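Local coordinates for 4-oxalocrotonate decarboxylase NahK (Pseudomonas putida, PDB 5D2K), which catalyses the magnesium-assisted decarboxylation of (3E)-2-oxohex-3-enedioate (4-oxalocrotonate) to 2-oxopent-4-enoate and carbon dioxide in naphthalene degradation, at residues A[25-30]-A[56-61]; A[68-73]-A[221-226]; A[111-116]-A[252-257]; A[134-139]-A[180-185]. The protein carries 1 engineered substitution. All blocks are in the same frame, centred on the assembly; numbering follows the deposited sequence. Where two conformers were deposited one is given.

Interaction 1 of 4, residues A[25-30]-A[56-61]; sequences AELNVH and RRKEAR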
# COMPACT_ATOMS: atom_id res chain seq x y z
N ALA A 25 1.71 -4.61 -17.44
CA ALA A 25 1.96 -5.84 -16.70
C ALA A 25 0.86 -6.10 -15.65
O ALA A 25 0.42 -7.22 -15.45
CB ALA A 25 3.35 -5.79 -16.04
N GLU A 26 0.40 -5.04 -14.99
CA GLU A 26 -0.71 -5.16 -14.07
C GLU A 26 -2.03 -5.49 -14.79
O GLU A 26 -2.74 -6.44 -14.43
CB GLU A 26 -0.85 -3.87 -13.26
CG GLU A 26 -2.03 -3.87 -12.29
CD GLU A 26 -3.03 -2.75 -12.56
OE1 GLU A 26 -2.67 -1.71 -13.16
OE2 GLU A 26 -4.21 -2.93 -12.15
N LEU A 27 -2.35 -4.67 -15.79
CA LEU A 27 -3.62 -4.81 -16.50
C LEU A 27 -3.75 -6.12 -17.28
O LEU A 27 -4.85 -6.61 -17.51
CB LEU A 27 -3.81 -3.64 -17.46
CG LEU A 27 -3.91 -2.28 -16.77
CD1 LEU A 27 -4.02 -1.20 -17.83
CD2 LEU A 27 -5.12 -2.27 -15.86
N ASN A 28 -2.61 -6.69 -17.68
CA ASN A 28 -2.64 -7.91 -18.47
C ASN A 28 -2.01 -9.12 -17.78
O ASN A 28 -1.77 -10.16 -18.39
CB ASN A 28 -1.97 -7.64 -19.82
CG ASN A 28 -2.72 -6.59 -20.62
OD1 ASN A 28 -3.71 -6.90 -21.28
ND2 ASN A 28 -2.27 -5.34 -20.53
N VAL A 29 -1.78 -8.97 -16.47
CA VAL A 29 -1.46 -10.08 -15.58
C VAL A 29 -0.23 -10.89 -16.03
O VAL A 29 -0.32 -12.09 -16.33
CB VAL A 29 -2.68 -11.04 -15.42
CG1 VAL A 29 -2.52 -11.89 -14.17
CG2 VAL A 29 -4.00 -10.26 -15.37
N HIS A 30 0.92 -10.22 -16.09
CA HIS A 30 2.19 -10.91 -16.34
C HIS A 30 3.32 -10.18 -15.66
O HIS A 30 3.22 -8.97 -15.43
CB HIS A 30 2.46 -11.04 -17.85
CG HIS A 30 2.64 -9.73 -18.56
ND1 HIS A 30 3.84 -9.03 -18.54
CD2 HIS A 30 1.79 -8.99 -19.31
CE1 HIS A 30 3.70 -7.92 -19.25
NE2 HIS A 30 2.47 -7.88 -19.73
N ARG A 56 -1.86 9.03 -13.63
CA ARG A 56 -2.49 9.87 -14.64
C ARG A 56 -3.20 9.02 -15.72
O ARG A 56 -4.32 9.34 -16.13
CB ARG A 56 -1.48 10.81 -15.30
CG ARG A 56 -2.15 11.89 -16.15
CD ARG A 56 -1.23 12.40 -17.26
NE ARG A 56 -0.84 11.31 -18.15
CZ ARG A 56 -1.61 10.80 -19.11
NH1 ARG A 56 -2.83 11.28 -19.32
NH2 ARG A 56 -1.16 9.80 -19.85
N ARG A 57 -2.56 7.94 -16.16
CA ARG A 57 -3.18 7.05 -17.13
C ARG A 57 -4.51 6.51 -16.60
O ARG A 57 -5.50 6.45 -17.32
CB ARG A 57 -2.23 5.89 -17.48
CG ARG A 57 -0.96 6.32 -18.22
CD ARG A 57 -0.01 5.13 -18.45
NE ARG A 57 -0.57 4.10 -19.32
CZ ARG A 57 -0.58 4.16 -20.65
NH1 ARG A 57 -0.04 5.20 -21.28
NH2 ARG A 57 -1.12 3.18 -21.35
N LYS A 58 -4.52 6.14 -15.33
CA LYS A 58 -5.73 5.57 -14.75
C LYS A 58 -6.81 6.64 -14.60
O LYS A 58 -7.97 6.39 -14.91
CB LYS A 58 -5.43 4.90 -13.40
CG LYS A 58 -4.56 3.66 -13.55
CD LYS A 58 -4.58 2.80 -12.28
CE LYS A 58 -3.65 1.61 -12.40
NZ LYS A 58 -3.97 0.74 -13.60
N GLU A 59 -6.43 7.83 -14.15
CA GLU A 59 -7.36 8.95 -14.02
C GLU A 59 -7.97 9.32 -15.37
O GLU A 59 -9.17 9.63 -15.47
CB GLU A 59 -6.67 10.17 -13.41
CG GLU A 59 -6.34 10.04 -11.92
CD GLU A 59 -5.36 11.11 -11.43
OE1 GLU A 59 -4.57 11.63 -12.26
OE2 GLU A 59 -5.37 11.42 -10.22
N ALA A 60 -7.13 9.31 -16.41
CA ALA A 60 -7.56 9.72 -17.74
C ALA A 60 -8.60 8.78 -18.33
O ALA A 60 -9.41 9.20 -19.16
CB ALA A 60 -6.36 9.81 -18.68
N ARG A 61 -8.59 7.52 -17.91
CA ARG A 61 -9.59 6.59 -18.42
C ARG A 61 -10.77 6.44 -17.47
O ARG A 61 -11.62 5.56 -17.66
CB ARG A 61 -8.96 5.21 -18.75
CG ARG A 61 -8.58 4.30 -17.58
CD ARG A 61 -8.04 2.94 -18.10
NE ARG A 61 -6.78 3.07 -18.85
CZ ARG A 61 -5.57 2.92 -18.32
NH1 ARG A 61 -4.48 3.07 -19.08
NH2 ARG A 61 -5.42 2.65 -17.03
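A salt bridge between Glu26 and Lys58 joins the C-terminal ends of two helices, 12-27 and 44-60, and illustrates how a charged pair can tie helix ends whose backbones stay well apart: the nearest CA atoms, those of Leu27 and Lys58, are 10.7 Å from each other. The side chains close that distance from opposite directions. Lys58 runs nearly straight until its last torsion (chi4 -57°), where it bends and presents NZ to Glu26 OE1 at 2.8 Å, on the syn lone pair of the carboxylate. The ammonium group is held by several partners: besides Glu26 it forms a salt bridge with Glu23 and a hydrogen bond with the hydroxyl of Tyr94, the same hydroxyl that binds Glu26 OE2. With an alanine at Glu26, Lys58 NZ would probably keep Glu23 as its carboxylate mate but lose the second one, and the Tyr94 hydroxyl would lose one of its partners. Leu27 slides past Lys58 in the opposite direction, its CD2 3.9 Å from Lys58 NZ. Its other methyl, CD1, rests over one face of the Arg61 guanidinium, 4.2 Å from NH2, while Glu23 pairs with Arg61 as well. Leu27 has been seen at a magnesium-binding site of this protein, although no such ion is bound to it in this chain. Just beyond Leu27 the helix stops in a Schellman motif: Val29 takes a positive phi of 56°, and His30 N bonds back to Ala25 O at 3.1 Å.

Interaction 2 of 4, residues A[68-73]-A[221-226]; sequences LKMGLT and ANLLAE. With OOG (2-oxoadipic acid), chain D; EDO (1,2-ethanediol), chain H.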
# COMPACT_ATOMS: atom_id res chain seq x y z
N LEU A 68 -4.26 6.39 -0.69
CA LEU A 68 -2.81 6.23 -0.79
C LEU A 68 -2.37 5.11 0.14
O LEU A 68 -3.07 4.81 1.11
CB LEU A 68 -2.08 7.53 -0.43
CG LEU A 68 -2.40 8.76 -1.27
CD1 LEU A 68 -1.81 10.01 -0.60
CD2 LEU A 68 -1.90 8.60 -2.70
N LYS A 69 -1.22 4.50 -0.13
CA LYS A 69 -0.65 3.52 0.79
C LYS A 69 0.81 3.83 1.09
O LYS A 69 1.53 4.38 0.27
CB LYS A 69 -0.79 2.06 0.28
CG LYS A 69 -0.43 1.78 -1.18
CD LYS A 69 1.03 1.38 -1.40
CE LYS A 69 1.44 0.12 -0.63
NZ LYS A 69 1.30 -1.22 -1.32
N MET A 70 1.21 3.51 2.31
CA MET A 70 2.62 3.52 2.70
C MET A 70 3.12 2.10 2.73
O MET A 70 2.41 1.19 3.20
CB MET A 70 2.81 4.20 4.05
CG MET A 70 2.70 5.71 3.98
SD MET A 70 4.14 6.47 3.22
CE MET A 70 5.38 6.12 4.45
N GLY A 71 4.34 1.90 2.24
CA GLY A 71 4.94 0.58 2.23
C GLY A 71 6.31 0.55 2.86
O GLY A 71 7.00 1.58 2.92
N LEU A 72 6.70 -0.64 3.32
CA LEU A 72 8.00 -0.86 3.95
C LEU A 72 8.17 0.07 5.15
O LEU A 72 9.13 0.83 5.25
CB LEU A 72 9.12 -0.66 2.94
CG LEU A 72 8.87 -1.45 1.64
CD1 LEU A 72 10.01 -1.28 0.67
CD2 LEU A 72 8.60 -2.94 1.93
N THR A 73 7.21 -0.02 6.06
CA THR A 73 7.19 0.83 7.24
C THR A 73 7.43 0.02 8.51
O THR A 73 7.62 0.58 9.58
CB THR A 73 5.84 1.58 7.38
OG1 THR A 73 4.76 0.64 7.41
CG2 THR A 73 5.64 2.53 6.22
N ALA A 221 3.06 12.58 4.39
CA ALA A 221 2.96 14.01 4.11
C ALA A 221 4.32 14.56 3.71
O ALA A 221 4.44 15.34 2.76
CB ALA A 221 2.39 14.77 5.33
N ASN A 222 5.35 14.14 4.43
CA ASN A 222 6.70 14.64 4.16
C ASN A 222 7.23 14.15 2.81
O ASN A 222 7.84 14.93 2.07
CB ASN A 222 7.63 14.26 5.31
CG ASN A 222 7.28 15.03 6.58
OD1 ASN A 222 6.75 16.14 6.51
ND2 ASN A 222 7.54 14.43 7.74
N LEU A 223 6.96 12.90 2.47
CA LEU A 223 7.38 12.37 1.17
C LEU A 223 6.67 13.09 0.02
O LEU A 223 7.30 13.43 -1.00
CB LEU A 223 7.11 10.86 1.09
CG LEU A 223 8.01 9.99 1.97
CD1 LEU A 223 7.52 8.55 2.02
CD2 LEU A 223 9.44 10.06 1.45
N LEU A 224 5.38 13.34 0.18
CA LEU A 224 4.60 14.00 -0.86
C LEU A 224 5.09 15.43 -1.06
O LEU A 224 5.12 15.92 -2.18
CB LEU A 224 3.11 13.99 -0.51
CG LEU A 224 2.40 12.64 -0.66
CD1 LEU A 224 1.02 12.72 -0.00
CD2 LEU A 224 2.25 12.26 -2.13
N ALA A 225 5.51 16.08 0.03
CA ALA A 225 5.97 17.47 -0.04
C ALA A 225 7.20 17.63 -0.93
O ALA A 225 7.43 18.71 -1.49
CB ALA A 225 6.26 18.00 1.36
N GLU A 226 7.99 16.57 -1.07
CA GLU A 226 9.17 16.61 -1.94
C GLU A 226 8.79 16.91 -3.39
O GLU A 226 9.60 17.42 -4.16
CB GLU A 226 9.93 15.29 -1.88
CG GLU A 226 10.48 14.93 -0.50
CD GLU A 226 11.18 13.59 -0.50
OE1 GLU A 226 11.53 13.09 -1.59
OE2 GLU A 226 11.40 13.02 0.60
C2 OOG D . 5.90 -3.47 -1.56
C3 OOG D . 4.60 -3.11 -0.85
C4 OOG D . 4.86 -2.73 0.59
C6 OOG D . 3.62 -2.66 2.88
O4 OOG D . 2.55 -2.56 3.52
O3 OOG D . 4.71 -2.84 3.48
C5 OOG D . 3.58 -2.59 1.37
C1 OOG D . 6.10 -4.97 -1.55
O1 OOG D . 6.12 -5.63 -2.63
O2 OOG D . 6.25 -5.56 -0.44
O5 OOG D . 2.50 -2.43 0.85
C1 EDO H . 8.70 11.60 -3.59
O1 EDO H . 7.39 12.14 -3.33
C2 EDO H . 9.30 10.99 -2.32
O2 EDO H . 10.73 10.85 -2.48
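Two successive bends in Met70, chi2 -73° and chi3 -68°, curl its thioether round until CE lies 4.0 Å from Leu223 CD1, with SD almost as near to the same methyl. The two side chains cross at a slant, so that one leucine branch meets the end of the methionine. Leu68 and Leu224 meet differently: their side chains reach toward each other tip to tip, and the CD1 methyls stop 4.0 Å apart. This is how helix 213-225 packs against strand 65-71, a strand paired with 87-92 and 236-238 in the mixed sheet of the fumarylacetoacetate hydrolase fold. Tyr88 of strand 87-92 touches Met70, Leu223 and Leu224. Alternation along the strand then sends Lys69 to the other side of the sheet, into the pocket that holds 2-oxoadipate. Its chain is bent at chi2, chi3 and chi4, and the folded arm delivers NZ to the keto oxygen O5 of the ligand at 2.8 Å. Glu147, the Ala168 carbonyl and, weakly, Ser170 hold the same nitrogen. A leucine at Lys69 would probably strip O5 of this N-H donor and leave Glu147 without its salt-bridge mate. Gly71 brings its CA to 3.6 Å from C5 of the ligand. Beyond it, where the strand ends, Leu72 has a positive phi, and its backbone N gives a nearly straight hydrogen bond, 167° at the hydrogen, to carboxylate oxygen O3 at 3.0 Å. On the helix, 1,2-ethanediol, probably from the crystallisation liquor, donates through O1 to Leu223 O and through O2 to Glu226 OE1.

Interaction 3 of 4, residues A[111-116]-A[252-257]; sequences PKIEAE and DNITVR. With MG (magnesium ion), chain C; OOG (2-oxoadipic acid), chain D.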
# COMPACT_ATOMS: atom_id res chain seq x y z
N PRO A 111 0.08 -13.24 -5.75
CA PRO A 111 -0.38 -12.34 -4.69
C PRO A 111 -0.07 -12.79 -3.27
O PRO A 111 0.03 -13.99 -2.98
CB PRO A 111 -1.89 -12.30 -4.90
CG PRO A 111 -2.21 -13.65 -5.47
CD PRO A 111 -1.06 -13.91 -6.41
N LYS A 112 0.09 -11.79 -2.40
CA LYS A 112 0.28 -11.98 -0.97
C LYS A 112 -0.66 -11.04 -0.24
O LYS A 112 -1.03 -10.00 -0.78
CB LYS A 112 1.71 -11.68 -0.54
CG LYS A 112 2.80 -12.49 -1.21
CD LYS A 112 4.16 -12.05 -0.65
CE LYS A 112 5.31 -12.67 -1.43
NZ LYS A 112 5.31 -14.15 -1.33
N ILE A 113 -1.02 -11.38 1.00
CA ILE A 113 -1.82 -10.46 1.81
C ILE A 113 -1.03 -9.92 2.99
O ILE A 113 -0.14 -10.59 3.52
CB ILE A 113 -3.12 -11.09 2.35
CG1 ILE A 113 -2.83 -12.35 3.17
CG2 ILE A 113 -4.10 -11.38 1.21
CD1 ILE A 113 -4.00 -12.74 4.07
N GLU A 114 -1.39 -8.70 3.39
CA GLU A 114 -0.80 -7.99 4.53
C GLU A 114 -1.92 -7.45 5.40
O GLU A 114 -2.92 -6.93 4.89
CB GLU A 114 0.06 -6.79 4.07
CG GLU A 114 1.10 -7.07 3.01
CD GLU A 114 1.82 -5.81 2.53
OE1 GLU A 114 1.18 -4.79 2.23
OE2 GLU A 114 3.06 -5.86 2.43
N ALA A 115 -1.76 -7.52 6.72
CA ALA A 115 -2.73 -6.87 7.61
C ALA A 115 -2.30 -5.45 7.97
O ALA A 115 -1.16 -5.22 8.37
CB ALA A 115 -2.91 -7.70 8.88
N GLU A 116 -3.22 -4.50 7.80
CA GLU A 116 -2.89 -3.08 8.03
C GLU A 116 -4.00 -2.36 8.78
O GLU A 116 -5.12 -2.87 8.91
CB GLU A 116 -2.62 -2.35 6.70
CG GLU A 116 -1.72 -3.15 5.76
CD GLU A 116 -1.03 -2.35 4.68
OE1 GLU A 116 -1.03 -1.10 4.71
OE2 GLU A 116 -0.44 -2.99 3.79
N ASP A 252 -8.15 -20.53 -1.09
CA ASP A 252 -7.83 -20.02 0.25
C ASP A 252 -8.92 -19.12 0.83
O ASP A 252 -9.60 -18.39 0.11
CB ASP A 252 -6.51 -19.23 0.24
CG ASP A 252 -5.29 -20.11 0.02
OD1 ASP A 252 -5.37 -21.34 0.25
OD2 ASP A 252 -4.24 -19.56 -0.38
N ASN A 253 -9.07 -19.16 2.15
CA ASN A 253 -9.86 -18.16 2.85
C ASN A 253 -8.99 -17.53 3.91
O ASN A 253 -8.11 -18.17 4.48
CB ASN A 253 -11.13 -18.76 3.46
CG ASN A 253 -10.83 -19.76 4.54
OD1 ASN A 253 -10.70 -19.40 5.71
ND2 ASN A 253 -10.72 -21.03 4.15
N ILE A 254 -9.21 -16.25 4.16
CA ILE A 254 -8.45 -15.58 5.20
C ILE A 254 -9.39 -14.81 6.12
O ILE A 254 -10.48 -14.38 5.73
CB ILE A 254 -7.37 -14.63 4.60
CG1 ILE A 254 -7.99 -13.48 3.80
CG2 ILE A 254 -6.39 -15.42 3.72
CD1 ILE A 254 -8.05 -12.17 4.56
N THR A 255 -8.96 -14.68 7.38
CA THR A 255 -9.64 -13.84 8.34
C THR A 255 -8.58 -13.12 9.15
O THR A 255 -7.70 -13.76 9.73
CB THR A 255 -10.54 -14.64 9.29
OG1 THR A 255 -11.60 -15.26 8.55
CG2 THR A 255 -11.13 -13.73 10.36
N VAL A 256 -8.65 -11.80 9.19
CA VAL A 256 -7.73 -11.04 10.03
C VAL A 256 -8.51 -10.40 11.17
O VAL A 256 -9.43 -9.62 10.96
CB VAL A 256 -6.97 -9.98 9.23
CG1 VAL A 256 -6.03 -9.23 10.15
CG2 VAL A 256 -6.20 -10.61 8.08
N ARG A 257 -8.13 -10.74 12.40
CA ARG A 257 -8.84 -10.26 13.58
C ARG A 257 -8.13 -9.05 14.15
O ARG A 257 -6.91 -9.06 14.35
CB ARG A 257 -8.96 -11.36 14.64
CG ARG A 257 -9.54 -12.65 14.08
CD ARG A 257 -9.70 -13.71 15.16
NE ARG A 257 -10.14 -14.96 14.56
CZ ARG A 257 -11.39 -15.21 14.20
NH1 ARG A 257 -12.34 -14.30 14.39
NH2 ARG A 257 -11.70 -16.37 13.63
MG MG C . 0.86 -2.71 2.29
C2 OOG D . 5.90 -3.47 -1.56
C3 OOG D . 4.60 -3.11 -0.85
C4 OOG D . 4.86 -2.73 0.59
C6 OOG D . 3.62 -2.66 2.88
O4 OOG D . 2.55 -2.56 3.52
O3 OOG D . 4.71 -2.84 3.48
C5 OOG D . 3.58 -2.59 1.37
C1 OOG D . 6.10 -4.97 -1.55
O1 OOG D . 6.12 -5.63 -2.63
O2 OOG D . 6.25 -5.56 -0.44
O5 OOG D . 2.50 -2.43 0.85
O HOH W 1 0.59 -0.65 2.57
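The magnesium site of the fumarylacetoacetate hydrolase fold is backed by the packing of two sheets, where Ile113 and Ala115 of one strand meet Ile254 and Val256 of the other. No hydrogen bond links these segments. Instead, Ile113 and Ile254 reach toward each other tip to tip, CD1 of the first lying 3.6 Å from CG2 of the second. Ile113 can do this because its CG1 stands between the backbone N and the carbonyl carbon (chi1 57°), and its CD1 also nestles against CB, CG1 and CD1 of Ile254. Next along, Ala115 CB meets Val256 CG1 at 3.7 Å. Strand alternation turns Glu114 and Glu116 the other way, toward the metal. Glu114 OE1 binds magnesium at 2.1 Å and Glu116 OE2 at 2.0 Å; Glu147, the O4 and O5 atoms of 2-oxoadipate and a water complete an octahedron. The water stands opposite Glu114 OE1 and donates to Glu116 OE1 at 2.7 Å, so one carboxylate holds both the ion and its water. Lys77 forms a salt bridge with Glu114 OE2. On the packing side, Val146 of strand 139-149 flanks Ile113 and Val256, Met194 of strand 191-196 touches the same two, and Phe268 of strand 263-268 lies against Ile113 and Ile254.

Interaction 4 of 4, residues A[134-139]-A[180-185]; sequences DVIAAI and ASLEEV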
# COMPACT_ATOMS: atom_id res chain seq x y z
N ASP A 134 1.06 16.79 14.51
CA ASP A 134 0.35 17.49 13.44
C ASP A 134 -0.76 16.64 12.83
O ASP A 134 -1.69 17.15 12.22
CB ASP A 134 1.33 17.90 12.33
CG ASP A 134 2.34 18.95 12.78
OD1 ASP A 134 1.91 20.00 13.30
OD2 ASP A 134 3.56 18.72 12.61
N VAL A 135 -0.63 15.32 12.97
CA VAL A 135 -1.50 14.37 12.29
C VAL A 135 -2.78 14.09 13.07
O VAL A 135 -3.83 13.82 12.50
CB VAL A 135 -0.74 13.03 12.03
CG1 VAL A 135 -1.67 11.91 11.59
CG2 VAL A 135 0.39 13.24 11.02
N ILE A 136 -2.68 14.13 14.40
CA ILE A 136 -3.71 13.54 15.26
C ILE A 136 -5.11 14.08 14.99
O ILE A 136 -6.03 13.32 14.73
CB ILE A 136 -3.35 13.72 16.75
CG1 ILE A 136 -2.00 13.05 17.03
CG2 ILE A 136 -4.44 13.14 17.63
CD1 ILE A 136 -1.36 13.50 18.36
N ALA A 137 -5.26 15.40 15.01
CA ALA A 137 -6.59 16.00 14.87
C ALA A 137 -7.14 15.86 13.45
O ALA A 137 -8.34 16.00 13.23
CB ALA A 137 -6.55 17.45 15.26
N ALA A 138 -6.26 15.58 12.50
CA ALA A 138 -6.67 15.41 11.12
C ALA A 138 -7.29 14.03 10.86
O ALA A 138 -7.84 13.80 9.78
CB ALA A 138 -5.50 15.64 10.18
N ILE A 139 -7.20 13.11 11.82
CA ILE A 139 -7.77 11.77 11.64
C ILE A 139 -9.25 11.74 11.98
O ILE A 139 -9.66 12.09 13.09
CB ILE A 139 -7.05 10.73 12.51
CG1 ILE A 139 -5.54 10.75 12.22
CG2 ILE A 139 -7.63 9.33 12.25
CD1 ILE A 139 -5.18 10.61 10.75
N ALA A 180 -13.95 2.89 13.55
CA ALA A 180 -14.21 3.80 14.65
C ALA A 180 -13.33 5.06 14.74
O ALA A 180 -12.26 5.14 14.15
CB ALA A 180 -14.10 3.04 15.95
N SER A 181 -13.81 6.03 15.51
CA SER A 181 -13.06 7.25 15.79
C SER A 181 -11.71 6.97 16.43
O SER A 181 -11.56 6.02 17.20
CB SER A 181 -13.87 8.16 16.72
OG SER A 181 -15.09 8.54 16.10
N LEU A 182 -10.72 7.80 16.11
CA LEU A 182 -9.38 7.60 16.64
C LEU A 182 -9.32 7.57 18.17
O LEU A 182 -8.57 6.79 18.74
CB LEU A 182 -8.44 8.68 16.10
CG LEU A 182 -6.99 8.60 16.58
CD1 LEU A 182 -6.35 7.25 16.20
CD2 LEU A 182 -6.19 9.77 16.03
N GLU A 183 -10.11 8.38 18.85
CA GLU A 183 -10.02 8.46 20.31
C GLU A 183 -10.43 7.15 20.99
O GLU A 183 -10.10 6.91 22.15
CB GLU A 183 -10.87 9.61 20.84
CG GLU A 183 -12.37 9.35 20.81
CD GLU A 183 -13.16 10.52 21.36
OE1 GLU A 183 -12.54 11.49 21.85
OE2 GLU A 183 -14.41 10.48 21.29
N GLU A 184 -11.16 6.31 20.25
CA GLU A 184 -11.62 5.02 20.77
C GLU A 184 -10.64 3.87 20.53
O GLU A 184 -10.83 2.76 21.04
CB GLU A 184 -12.94 4.61 20.12
CG GLU A 184 -14.09 5.58 20.26
CD GLU A 184 -15.30 5.09 19.48
OE1 GLU A 184 -15.62 5.68 18.43
OE2 GLU A 184 -15.91 4.09 19.91
N VAL A 185 -9.61 4.12 19.73
CA VAL A 185 -8.70 3.07 19.29
C VAL A 185 -7.24 3.46 19.52
O VAL A 185 -6.78 4.50 19.03
CB VAL A 185 -8.88 2.75 17.78
CG1 VAL A 185 -8.09 1.48 17.41
CG2 VAL A 185 -10.36 2.60 17.42
O HOH W 2 -11.26 10.25 15.08
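Plain apolar packing between two short turns, reinforced by a bridging water, is the nature of this contact, in which Leu182 meets Ile136 and Ile139 away from the active site. One turn follows helix 132-135 and leads into strand 139-149; the other is a 3-10 segment, 182-184, in the connection from strand 170-175 to strand 191-196. The backbones come fairly close, with the CA atoms of Ile139 and Leu182 6.7 Å apart. Leu182 carries the contact from its side. Its CG stands opposite the backbone N (chi1 180°), which carries the side chain across to the other turn and sets CD2 against the flank of Ile139, 3.7 Å from CB. The same methyl lies 3.8 Å from the carbonyl oxygen Ile136 O and 4.1 Å from Ile136 CG2, a side chain it crosses at about a right angle. CG2 of Ile139 also touches Leu182 CB at 4.0 Å. Leu214 of helix 213-225 packs on both Ile139 and Leu182, so the pair forms part of a larger apolar cluster. The 3-10 turn holds itself together through Glu184 N to Ser181 O and Val185 N to Leu182 O. Beside the methyl contacts, a water donates to Ile139 O at 3.1 Å and accepts from Leu182 N at 2.7 Å. Dispersion between aliphatic groups thus does the work between the side chains, while no hydrogen bond joins the two segments directly and one water links the backbones, satisfying a carbonyl and an amide together.

Along the chain interaction 1 closes first, and helix 44-60 then leads directly into strand 65-71, where interaction 2 begins. Interactions 2 and 3 alternate their segments and lie on opposite sides of the chain's centre, their own centres 23 Å apart, yet both reach the same mixed sheet and include residues that touch the same 2-oxoadipate, one from strand 65-71 and the other from strand 112-121, so the active site is assembled from sequence-distant strands. Interaction 4 is nested inside the loops closed by both, and its residues, like those of interaction 2, pack on helix 213-225. Interactions 1 and 4 lie farthest apart, about 34 Å between centres, on opposite sides of the chain's centre.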